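Local coordinates for protein 2-aminomuconate 6-semialdehyde dehydrogenase (Burkholderia cenocepacia, PDB 4U3W) that probably oxidises 2-aminomuconate 6-semialdehyde to 2-aminomuconate, using a nicotinamide cofactor as other members of the aldehyde dehydrogenase family do, at residues 289-301 with 322-334. Residues are numbered along the deposited sequence; the frame is centred on the assembly and turned at random.
Sequences AAVAGVLRSSFTN and FVAALKEQAQALR
Phe322 meets the other helix along the ring margin: its CZ lies 3.7 Å from CG2 of Val294, a methyl close to the ring plane, while Val291 CG2 approaches CE2 obliquely at 3.7 Å. Its CG stands anti to the backbone N (chi1 -173°), carrying the ring in toward Val291 and Val294 although the bond to CB runs alongside the first helix and only the ring end comes nearer. One turn on, Ala325 is small enough to let Val291 in, its CB 3.9 Å from Val291 CG2. Leu326 then divides its branches, CD1 lying against the backbone of the first helix, 3.6 Å from Val291 O, and CD2 turning to Val294 CG1. Gln329 packs on the other branch of Val291, extended beyond CG so that NE2 comes 3.6 Å from CG1 of Val291; OE1 lies near Ala292 CA and Leu295 CD2, so the flat amide packs against apolar neighbours through van der Waals contact. Val291 is thus a knob seated in the hole formed by Phe322, Ala325, Leu326 and Gln329. Beyond it, Ala330 receives Leu295 CD1, which reaches 3.6 Å from the Ala330 backbone N, and sets its CB 3.9 Å from CE2 of Phe299. Leu333, past the helix, extends the apolar seam with CD1 obliquely beside the Phe299 ring. The helix axes cross at -53°, in the range where ridges of residues four apart fit into grooves: the ridge Val291, Leu295, Phe299 lies in the groove between the ridges Phe322, Leu326, Ala330 and Ala325, Gln329, Leu333. In the fold, helix 287-299 links the adjacent parallel strands 277-281 and 309-315 in a beta-alpha-beta crossover, and helix 319-331 follows strand 309-315. Leu326 also rests on Cys414 and Ile416 of strand 413-419, and Phe299, Leu326 and Ala330 share Ile394 of strand 393-396, so both helices pack on one side chain of the seven-stranded sheet.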
ATOM      1  N   ALA A 289     -37.229  -4.277   4.416  1.00 34.24           N
ATOM      2  CA  ALA A 289     -35.974  -3.556   4.642  1.00 32.07           C
ATOM      3  C   ALA A 289     -35.798  -2.343   3.714  1.00 29.38           C
ATOM      4  O   ALA A 289     -35.317  -1.285   4.155  1.00 29.11           O
ATOM      5  CB  ALA A 289     -34.752  -4.509   4.490  1.00 27.63           C
ATOM      6  N   ALA A 290     -36.181  -2.495   2.447  1.00 29.67           N
ATOM      7  CA  ALA A 290     -36.053  -1.413   1.471  1.00 29.08           C
ATOM      8  C   ALA A 290     -37.016  -0.273   1.796  1.00 29.91           C
ATOM      9  O   ALA A 290     -36.628   0.883   1.668  1.00 30.32           O
ATOM     10  CB  ALA A 290     -36.322  -1.918   0.039  1.00 29.49           C
ATOM     11  N   VAL A 291     -38.254  -0.581   2.216  1.00 29.82           N
ATOM     12  CA  VAL A 291     -39.171   0.507   2.626  1.00 31.65           C
ATOM     13  C   VAL A 291     -38.615   1.257   3.826  1.00 30.79           C
ATOM     14  O   VAL A 291     -38.510   2.489   3.781  1.00 31.17           O
ATOM     15  CB  VAL A 291     -40.619  -0.002   2.967  1.00 36.35           C
ATOM     16  CG1 VAL A 291     -41.502   1.172   3.483  1.00 35.23           C
ATOM     17  CG2 VAL A 291     -41.299  -0.629   1.769  1.00 32.55           C
ATOM     18  N   ALA A 292     -38.202   0.545   4.882  1.00 30.86           N
ATOM     19  CA  ALA A 292     -37.568   1.235   6.017  1.00 32.95           C
ATOM     20  C   ALA A 292     -36.313   2.052   5.625  1.00 31.78           C
ATOM     21  O   ALA A 292     -36.051   3.135   6.183  1.00 30.26           O
ATOM     22  CB  ALA A 292     -37.176   0.224   7.109  1.00 32.87           C
ATOM     23  N   GLY A 293     -35.521   1.503   4.703  1.00 30.72           N
ATOM     24  CA  GLY A 293     -34.258   2.141   4.286  1.00 28.28           C
ATOM     25  C   GLY A 293     -34.537   3.455   3.545  1.00 26.41           C
ATOM     26  O   GLY A 293     -33.823   4.459   3.729  1.00 27.12           O
ATOM     27  N   VAL A 294     -35.537   3.414   2.669  1.00 28.98           N
ATOM     28  CA  VAL A 294     -35.917   4.621   1.904  1.00 31.92           C
ATOM     29  C   VAL A 294     -36.606   5.654   2.791  1.00 30.69           C
ATOM     30  O   VAL A 294     -36.398   6.879   2.611  1.00 29.04           O
ATOM     31  CB  VAL A 294     -36.802   4.205   0.698  1.00 28.85           C
ATOM     32  CG1 VAL A 294     -37.514   5.465   0.016  1.00 30.80           C
ATOM     33  CG2 VAL A 294     -35.937   3.448  -0.290  1.00 28.75           C
ATOM     34  N   LEU A 295     -37.376   5.202   3.787  1.00 29.73           N
ATOM     35  CA  LEU A 295     -37.864   6.158   4.807  1.00 30.28           C
ATOM     36  C   LEU A 295     -36.687   6.913   5.415  1.00 31.11           C
ATOM     37  O   LEU A 295     -36.666   8.160   5.496  1.00 30.60           O
ATOM     38  CB  LEU A 295     -38.641   5.445   5.914  1.00 30.34           C
ATOM     39  CG  LEU A 295     -39.471   6.375   6.828  1.00 30.77           C
ATOM     40  CD1 LEU A 295     -40.761   6.770   6.123  1.00 29.75           C
ATOM     41  CD2 LEU A 295     -39.804   5.737   8.188  1.00 31.95           C
ATOM     42  N   ARG A 296     -35.669   6.155   5.799  1.00 31.27           N
ATOM     43  CA  ARG A 296     -34.459   6.718   6.393  1.00 30.29           C
ATOM     44  C   ARG A 296     -33.725   7.668   5.450  1.00 27.71           C
ATOM     45  O   ARG A 296     -33.325   8.782   5.838  1.00 28.68           O
ATOM     46  CB  ARG A 296     -33.474   5.587   6.750  1.00 37.48           C
ATOM     47  CG  ARG A 296     -33.282   5.187   8.193  1.00 44.95           C
ATOM     48  CD  ARG A 296     -31.998   4.272   8.363  1.00 50.52           C
ATOM     49  NE  ARG A 296     -30.847   5.043   8.864  1.00 51.40           N
ATOM     50  CZ  ARG A 296     -29.610   5.068   8.349  1.00 50.91           C
ATOM     51  NH1 ARG A 296     -29.296   4.349   7.273  1.00 49.58           N
ATOM     52  NH2 ARG A 296     -28.669   5.815   8.934  1.00 52.46           N
ATOM     53  N   SER A 297     -33.465   7.210   4.229  1.00 26.09           N
ATOM     54  CA  SER A 297     -32.602   7.983   3.306  1.00 27.53           C
ATOM     55  C   SER A 297     -33.371   9.216   2.812  1.00 29.45           C
ATOM     56  O   SER A 297     -32.769  10.195   2.377  1.00 27.75           O
ATOM     57  CB  SER A 297     -32.109   7.138   2.116  1.00 27.80           C
ATOM     58  OG  SER A 297     -33.193   6.623   1.322  1.00 28.81           O
ATOM     59  N   SER A 298     -34.696   9.192   2.900  1.00 26.06           N
ATOM     60  CA  SER A 298     -35.454  10.368   2.495  1.00 29.68           C
ATOM     61  C   SER A 298     -35.725  11.404   3.597  1.00 30.43           C
ATOM     62  O   SER A 298     -35.790  12.617   3.296  1.00 30.05           O
ATOM     63  CB  SER A 298     -36.814   9.974   1.865  1.00 31.42           C
ATOM     64  OG  SER A 298     -36.618   9.081   0.763  1.00 31.95           O
ATOM     65  N   PHE A 299     -35.943  10.958   4.836  1.00 29.15           N
ATOM     66  CA  PHE A 299     -36.441  11.881   5.865  1.00 29.38           C
ATOM     67  C   PHE A 299     -35.527  12.056   7.090  1.00 30.50           C
ATOM     68  O   PHE A 299     -35.863  12.807   7.996  1.00 31.34           O
ATOM     69  CB  PHE A 299     -37.827  11.426   6.314  1.00 31.02           C
ATOM     70  CG  PHE A 299     -38.816  11.260   5.162  1.00 33.74           C
ATOM     71  CD1 PHE A 299     -39.028  12.299   4.242  1.00 35.62           C
ATOM     72  CD2 PHE A 299     -39.531  10.067   5.000  1.00 32.29           C
ATOM     73  CE1 PHE A 299     -39.949  12.145   3.168  1.00 33.06           C
ATOM     74  CE2 PHE A 299     -40.443   9.915   3.956  1.00 32.58           C
ATOM     75  CZ  PHE A 299     -40.654  10.974   3.035  1.00 33.65           C
ATOM     76  N   THR A 300     -34.359  11.405   7.098  1.00 29.23           N
ATOM     77  CA  THR A 300     -33.357  11.654   8.145  1.00 26.70           C
ATOM     78  C   THR A 300     -33.023  13.165   8.229  1.00 28.61           C
ATOM     79  O   THR A 300     -32.802  13.806   7.192  1.00 29.03           O
ATOM     80  CB  THR A 300     -32.054  10.857   7.887  1.00 26.79           C
ATOM     81  OG1 THR A 300     -32.298   9.448   8.094  1.00 29.53           O
ATOM     82  CG2 THR A 300     -30.918  11.317   8.846  1.00 31.91           C
ATOM     83  N   ASN A 301     -32.989  13.728   9.437  1.00 29.50           N
ATOM     84  CA  ASN A 301     -32.682  15.184   9.608  1.00 27.58           C
ATOM     85  C   ASN A 301     -33.617  16.058   8.791  1.00 28.86           C
ATOM     86  O   ASN A 301     -33.180  17.065   8.220  1.00 28.53           O
ATOM     87  CB  ASN A 301     -31.186  15.493   9.201  1.00 28.94           C
ATOM     88  CG  ASN A 301     -30.618  16.797   9.829  1.00 41.82           C
ATOM     89  OD1 ASN A 301     -30.911  17.135  10.979  1.00 39.88           O
ATOM     90  ND2 ASN A 301     -29.769  17.521   9.058  1.00 43.52           N
ATOM     91  N   PHE A 322     -45.017  -0.542  -2.838  1.00 37.93           N
ATOM     92  CA  PHE A 322     -43.936   0.216  -2.205  1.00 35.68           C
ATOM     93  C   PHE A 322     -44.430   1.620  -1.846  1.00 35.88           C
ATOM     94  O   PHE A 322     -44.202   2.112  -0.739  1.00 35.71           O
ATOM     95  CB  PHE A 322     -42.706   0.297  -3.114  1.00 36.91           C
ATOM     96  CG  PHE A 322     -41.487   0.916  -2.445  1.00 36.30           C
ATOM     97  CD1 PHE A 322     -41.292   2.290  -2.440  1.00 37.67           C
ATOM     98  CD2 PHE A 322     -40.566   0.107  -1.808  1.00 35.32           C
ATOM     99  CE1 PHE A 322     -40.152   2.852  -1.791  1.00 36.86           C
ATOM    100  CE2 PHE A 322     -39.441   0.640  -1.155  1.00 36.02           C
ATOM    101  CZ  PHE A 322     -39.230   2.005  -1.169  1.00 36.15           C
ATOM    102  N   VAL A 323     -45.093   2.282  -2.778  1.00 35.73           N
ATOM    103  CA  VAL A 323     -45.556   3.644  -2.489  1.00 37.16           C
ATOM    104  C   VAL A 323     -46.498   3.624  -1.274  1.00 38.11           C
ATOM    105  O   VAL A 323     -46.350   4.402  -0.349  1.00 37.88           O
ATOM    106  CB  VAL A 323     -46.265   4.276  -3.696  1.00 40.45           C
ATOM    107  CG1 VAL A 323     -46.776   5.657  -3.301  1.00 40.21           C
ATOM    108  CG2 VAL A 323     -45.315   4.390  -4.877  1.00 39.81           C
ATOM    109  N   ALA A 324     -47.449   2.689  -1.270  1.00 41.08           N
ATOM    110  CA  ALA A 324     -48.412   2.566  -0.179  1.00 40.61           C
ATOM    111  C   ALA A 324     -47.737   2.304   1.171  1.00 38.82           C
ATOM    112  O   ALA A 324     -48.101   2.928   2.143  1.00 39.29           O
ATOM    113  CB  ALA A 324     -49.446   1.431  -0.493  1.00 46.19           C
ATOM    114  N   ALA A 325     -46.768   1.381   1.242  1.00 37.46           N
ATOM    115  CA  ALA A 325     -46.055   1.114   2.511  1.00 37.38           C
ATOM    116  C   ALA A 325     -45.231   2.295   2.997  1.00 37.66           C
ATOM    117  O   ALA A 325     -45.138   2.573   4.197  1.00 39.27           O
ATOM    118  CB  ALA A 325     -45.124  -0.107   2.376  1.00 36.16           C
ATOM    119  N   LEU A 326     -44.582   2.977   2.077  1.00 37.40           N
ATOM    120  CA  LEU A 326     -43.788   4.134   2.500  1.00 32.54           C
ATOM    121  C   LEU A 326     -44.694   5.241   3.032  1.00 33.49           C
ATOM    122  O   LEU A 326     -44.343   5.980   3.975  1.00 35.38           O
ATOM    123  CB  LEU A 326     -42.952   4.659   1.339  1.00 35.32           C
ATOM    124  CG  LEU A 326     -41.864   5.688   1.747  1.00 34.47           C
ATOM    125  CD1 LEU A 326     -40.681   5.011   2.490  1.00 30.94           C
ATOM    126  CD2 LEU A 326     -41.385   6.424   0.526  1.00 36.98           C
ATOM    127  N   LYS A 327     -45.849   5.383   2.398  1.00 35.70           N
ATOM    128  CA  LYS A 327     -46.811   6.412   2.807  1.00 37.97           C
ATOM    129  C   LYS A 327     -47.218   6.185   4.267  1.00 37.93           C
ATOM    130  O   LYS A 327     -47.205   7.110   5.081  1.00 36.47           O
ATOM    131  CB  LYS A 327     -48.035   6.407   1.873  1.00 40.78           C
ATOM    132  CG  LYS A 327     -49.161   7.350   2.310  1.00 44.02           C
ATOM    133  CD  LYS A 327     -50.403   7.208   1.410  1.00 46.58           C
ATOM    134  CE  LYS A 327     -51.513   8.138   1.898  1.00 49.05           C
ATOM    135  NZ  LYS A 327     -52.698   8.179   0.977  1.00 49.93           N
ATOM    136  N   GLU A 328     -47.591   4.951   4.584  1.00 39.99           N
ATOM    137  CA  GLU A 328     -47.965   4.577   5.948  1.00 41.28           C
ATOM    138  C   GLU A 328     -46.852   4.844   6.989  1.00 38.17           C
ATOM    139  O   GLU A 328     -47.104   5.400   8.056  1.00 38.51           O
ATOM    140  CB  GLU A 328     -48.414   3.093   5.954  1.00 56.31           C
ATOM    141  CG  GLU A 328     -48.713   2.509   7.310  1.00 59.02           C
ATOM    142  CD  GLU A 328     -49.177   1.057   7.226  1.00 66.87           C
ATOM    143  OE1 GLU A 328     -49.827   0.676   6.218  1.00 70.30           O
ATOM    144  OE2 GLU A 328     -48.855   0.283   8.153  1.00 67.89           O
ATOM    145  N   GLN A 329     -45.606   4.493   6.695  1.00 35.70           N
ATOM    146  CA  GLN A 329     -44.526   4.792   7.640  1.00 33.02           C
ATOM    147  C   GLN A 329     -44.229   6.293   7.757  1.00 33.11           C
ATOM    148  O   GLN A 329     -43.838   6.799   8.838  1.00 33.05           O
ATOM    149  CB  GLN A 329     -43.243   4.036   7.224  1.00 30.98           C
ATOM    150  CG  GLN A 329     -43.425   2.473   7.295  1.00 40.22           C
ATOM    151  CD  GLN A 329     -42.099   1.713   7.208  1.00 42.01           C
ATOM    152  OE1 GLN A 329     -41.029   2.292   7.342  1.00 40.38           O
ATOM    153  NE2 GLN A 329     -42.178   0.387   6.947  1.00 43.45           N
ATOM    154  N   ALA A 330     -44.328   6.987   6.635  1.00 33.74           N
ATOM    155  CA  ALA A 330     -44.085   8.446   6.637  1.00 33.79           C
ATOM    156  C   ALA A 330     -45.157   9.168   7.471  1.00 37.62           C
ATOM    157  O   ALA A 330     -44.862  10.103   8.201  1.00 36.55           O
ATOM    158  CB  ALA A 330     -44.065   8.983   5.194  1.00 33.76           C
ATOM    159  N   GLN A 331     -46.405   8.713   7.362  1.00 39.83           N
ATOM    160  CA  GLN A 331     -47.473   9.296   8.177  1.00 41.91           C
ATOM    161  C   GLN A 331     -47.370   8.876   9.664  1.00 41.89           C
ATOM    162  O   GLN A 331     -47.989   9.504  10.535  1.00 41.84           O
ATOM    163  CB  GLN A 331     -48.827   8.949   7.591  1.00 45.05           C
ATOM    164  CG  GLN A 331     -49.054   9.615   6.233  1.00 47.23           C
ATOM    165  CD  GLN A 331     -50.421   9.314   5.640  1.00 52.40           C
ATOM    166  OE1 GLN A 331     -51.120   8.364   6.053  1.00 54.99           O
ATOM    167  NE2 GLN A 331     -50.803  10.104   4.647  1.00 52.26           N
ATOM    168  N   ALA A 332     -46.573   7.850   9.974  1.00 39.43           N
ATOM    169  CA  ALA A 332     -46.344   7.518  11.377  1.00 38.37           C
ATOM    170  C   ALA A 332     -45.197   8.350  11.995  1.00 37.53           C
ATOM    171  O   ALA A 332     -44.978   8.332  13.193  1.00 40.07           O
ATOM    172  CB  ALA A 332     -46.071   5.998  11.540  1.00 37.15           C
ATOM    173  N   LEU A 333     -44.456   9.102  11.195  1.00 37.26           N
ATOM    174  CA  LEU A 333     -43.481  10.018  11.785  1.00 35.03           C
ATOM    175  C   LEU A 333     -44.237  11.089  12.608  1.00 33.98           C
ATOM    176  O   LEU A 333     -45.392  11.416  12.316  1.00 35.76           O
ATOM    177  CB  LEU A 333     -42.625  10.666  10.708  1.00 32.78           C
ATOM    178  CG  LEU A 333     -41.746   9.627  10.013  1.00 33.40           C
ATOM    179  CD1 LEU A 333     -41.104  10.329   8.838  1.00 35.95           C
ATOM    180  CD2 LEU A 333     -40.684   9.061  10.982  1.00 32.89           C
ATOM    181  N   ARG A 334     -43.592  11.580  13.658  1.00 30.97           N
ATOM    182  CA  ARG A 334     -44.167  12.606  14.542  1.00 33.22           C
ATOM    183  C   ARG A 334     -43.322  13.848  14.442  1.00 30.79           C
ATOM    184  O   ARG A 334     -42.182  13.836  14.874  1.00 29.96           O
ATOM    185  CB  ARG A 334     -44.196  12.111  15.993  1.00 32.85           C
ATOM    186  CG  ARG A 334     -45.268  10.965  16.164  1.00 55.52           C
ATOM    187  CD  ARG A 334     -46.680  11.484  15.827  1.00 58.21           C
ATOM    188  NE  ARG A 334     -47.667  10.413  15.654  1.00 62.52           N
ATOM    189  CZ  ARG A 334     -48.294  10.124  14.511  1.00 64.04           C
ATOM    190  NH1 ARG A 334     -48.039  10.835  13.414  1.00 63.16           N
ATOM    191  NH2 ARG A 334     -49.182   9.122  14.469  1.00 65.27           N
TER